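Local coordinates for nodulation protein S (Bradyrhizobium sp., PDB 3OFK), which probably uses S-adenosyl-L-methionine as methyl donor to N-methylate an intermediate in the synthesis of Nod factors, the lipochitooligosaccharide signals of rhizobial nodulation, at residues I118-A121 against E122-Y125. Numbering follows the deposited sequence.
Sequences IVVA and EVLY. With SAH (S-adenosyl-L-homocysteine), chain E.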
loop_
_atom_site.group_PDB
_atom_site.type_symbol
_atom_site.label_atom_id
_atom_site.label_comp_id
_atom_site.label_asym_id
_atom_site.label_seq_id
_atom_site.Cartn_x
_atom_site.Cartn_y
_atom_site.Cartn_z
ATOM N N ILE A 118 -1.513 0.498 -9.715
ATOM C CA ILE A 118 -1.889 0.903 -8.382
ATOM C C ILE A 118 -1.143 0.050 -7.383
ATOM O O ILE A 118 -1.148 -1.179 -7.465
ATOM C CB ILE A 118 -3.380 0.724 -8.162
ATOM C CG1 ILE A 118 -4.147 1.581 -9.165
ATOM C CG2 ILE A 118 -3.740 1.081 -6.726
ATOM C CD1 ILE A 118 -5.667 1.377 -9.105
ATOM N N VAL A 119 -0.426 0.706 -6.488
ATOM C CA VAL A 119 0.281 0.005 -5.427
ATOM C C VAL A 119 -0.531 0.276 -4.132
ATOM O O VAL A 119 -0.887 1.418 -3.822
ATOM C CB VAL A 119 1.772 0.435 -5.301
ATOM C CG1 VAL A 119 2.460 -0.351 -4.199
ATOM C CG2 VAL A 119 2.549 0.290 -6.679
ATOM N N VAL A 120 -0.857 -0.801 -3.426
ATOM C CA VAL A 120 -1.649 -0.779 -2.201
ATOM C C VAL A 120 -1.036 -1.788 -1.271
ATOM O O VAL A 120 -1.352 -2.993 -1.284
ATOM C CB VAL A 120 -3.145 -1.003 -2.492
ATOM C CG1 VAL A 120 -3.383 -2.283 -3.295
ATOM C CG2 VAL A 120 -3.962 -1.016 -1.209
ATOM N N ALA A 121 -0.111 -1.297 -0.457
ATOM C CA ALA A 121 0.673 -2.151 0.437
ATOM C C ALA A 121 0.535 -1.709 1.897
ATOM O O ALA A 121 0.759 -0.554 2.214
ATOM C CB ALA A 121 2.184 -2.116 0.012
ATOM N N GLU A 122 0.117 -2.634 2.771
ATOM C CA GLU A 122 0.166 -2.433 4.245
ATOM C C GLU A 122 -0.681 -1.217 4.679
ATOM O O GLU A 122 -0.336 -0.470 5.586
ATOM C CB GLU A 122 1.593 -2.292 4.740
ATOM C CG GLU A 122 2.602 -3.334 4.211
ATOM C CD GLU A 122 2.237 -4.771 4.585
ATOM O OE1 GLU A 122 1.514 -4.977 5.593
ATOM O OE2 GLU A 122 2.644 -5.668 3.821
ATOM N N VAL A 123 -1.809 -1.083 4.023
ATOM C CA VAL A 123 -2.761 0.007 4.276
ATOM C C VAL A 123 -4.213 -0.459 4.496
ATOM O O VAL A 123 -4.884 0.064 5.388
ATOM C CB VAL A 123 -2.717 1.051 3.145
ATOM C CG1 VAL A 123 -3.012 0.391 1.806
ATOM C CG2 VAL A 123 -3.721 2.114 3.415
ATOM N N LEU A 124 -4.695 -1.435 3.726
ATOM C CA LEU A 124 -6.143 -1.748 3.750
ATOM C C LEU A 124 -6.637 -2.307 5.087
ATOM O O LEU A 124 -7.810 -2.134 5.422
ATOM C CB LEU A 124 -6.586 -2.634 2.587
ATOM C CG LEU A 124 -6.483 -2.137 1.141
ATOM C CD1 LEU A 124 -6.928 -3.272 0.156
ATOM C CD2 LEU A 124 -7.318 -0.893 0.907
ATOM N N TYR A 125 -5.753 -2.873 5.906
ATOM C CA TYR A 125 -6.189 -3.313 7.233
ATOM C C TYR A 125 -6.483 -2.187 8.236
ATOM O O TYR A 125 -7.037 -2.441 9.308
ATOM C CB TYR A 125 -5.222 -4.318 7.851
ATOM C CG TYR A 125 -3.751 -3.949 7.879
ATOM C CD1 TYR A 125 -3.229 -3.085 8.836
ATOM C CD2 TYR A 125 -2.866 -4.525 6.966
ATOM C CE1 TYR A 125 -1.852 -2.787 8.862
ATOM C CE2 TYR A 125 -1.513 -4.232 6.991
ATOM C CZ TYR A 125 -1.019 -3.373 7.930
ATOM O OH TYR A 125 0.333 -3.132 7.923
HETATM N N SAH E . 2.559 1.565 1.252
HETATM C CA SAH E . 3.743 1.908 2.033
HETATM C CB SAH E . 3.323 2.531 3.362
HETATM C CG SAH E . 2.587 1.679 4.383
HETATM S SD SAH E . 2.340 2.472 6.011
HETATM C C SAH E . 4.693 0.725 2.277
HETATM O O SAH E . 4.335 -0.436 2.066
HETATM O OXT SAH E . 5.835 0.918 2.689
HETATM C "C5'" SAH E . 0.568 2.826 5.772
HETATM C "C4'" SAH E . 0.178 4.166 5.180
HETATM O "O4'" SAH E . -1.210 4.125 4.848
HETATM C "C3'" SAH E . 0.379 5.353 6.121
HETATM O "O3'" SAH E . 0.969 6.445 5.403
HETATM C "C2'" SAH E . -1.055 5.679 6.568
HETATM O "O2'" SAH E . -1.217 7.036 6.900
HETATM C "C1'" SAH E . -1.824 5.307 5.331
HETATM N N9 SAH E . -3.277 5.051 5.461
HETATM C C8 SAH E . -3.923 4.382 6.470
HETATM N N7 SAH E . -5.237 4.333 6.167
HETATM C C5 SAH E . -5.445 4.947 4.988
HETATM C C6 SAH E . -6.618 5.103 4.249
HETATM N N6 SAH E . -7.796 4.676 4.782
HETATM N N1 SAH E . -6.540 5.773 3.053
HETATM C C2 SAH E . -5.310 6.223 2.586
HETATM N N3 SAH E . -4.148 6.026 3.326
HETATM C C4 SAH E . -4.213 5.377 4.510
#
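Val123 faces two ways: its CG1 meets Val120, while CG2 lies against one face of the adenine of SAH, almost directly over C4 at 3.5 Å. The other flat group, the phenol ring of Tyr125, has Glu122 OE1 at its edge and in its plane, 3.2 Å from Tyr125 OH; the ring of His165 meets that of Tyr125. This is the C-terminal end of strand 115-121 in the Rossmann-like sheet of an S-adenosylmethionine-dependent methyltransferase, where the chain meets the bound SAH. Glu122 takes a left-handed backbone conformation (phi 60°, psi 39°) that turns the chain out of the strand toward the 3-10 turn beginning at Leu124. The backbone N of Ala155 hydrogen-bonds to Glu122 OE1, and the Glu122 side chain touches Arg38, which hydrogen-bonds to SAH. Ala121, small enough to let SAH close in, brings CB to 3.4 Å from the carboxylate O of SAH. Its backbone O accepts a hydrogen bond from the amino N of SAH at 2.9 Å. Beta-branched Val120 suits the strand and fills the interior beside Met140 and Phe152; chi1 at 54° puts CG1 between N and the carbonyl carbon and leaves CG2 opposite the backbone N, reaching the turn. There CG2 meets the branch point CG of Leu124 at 3.6 Å and, more tightly, CG1 of Val123 at 3.5 Å.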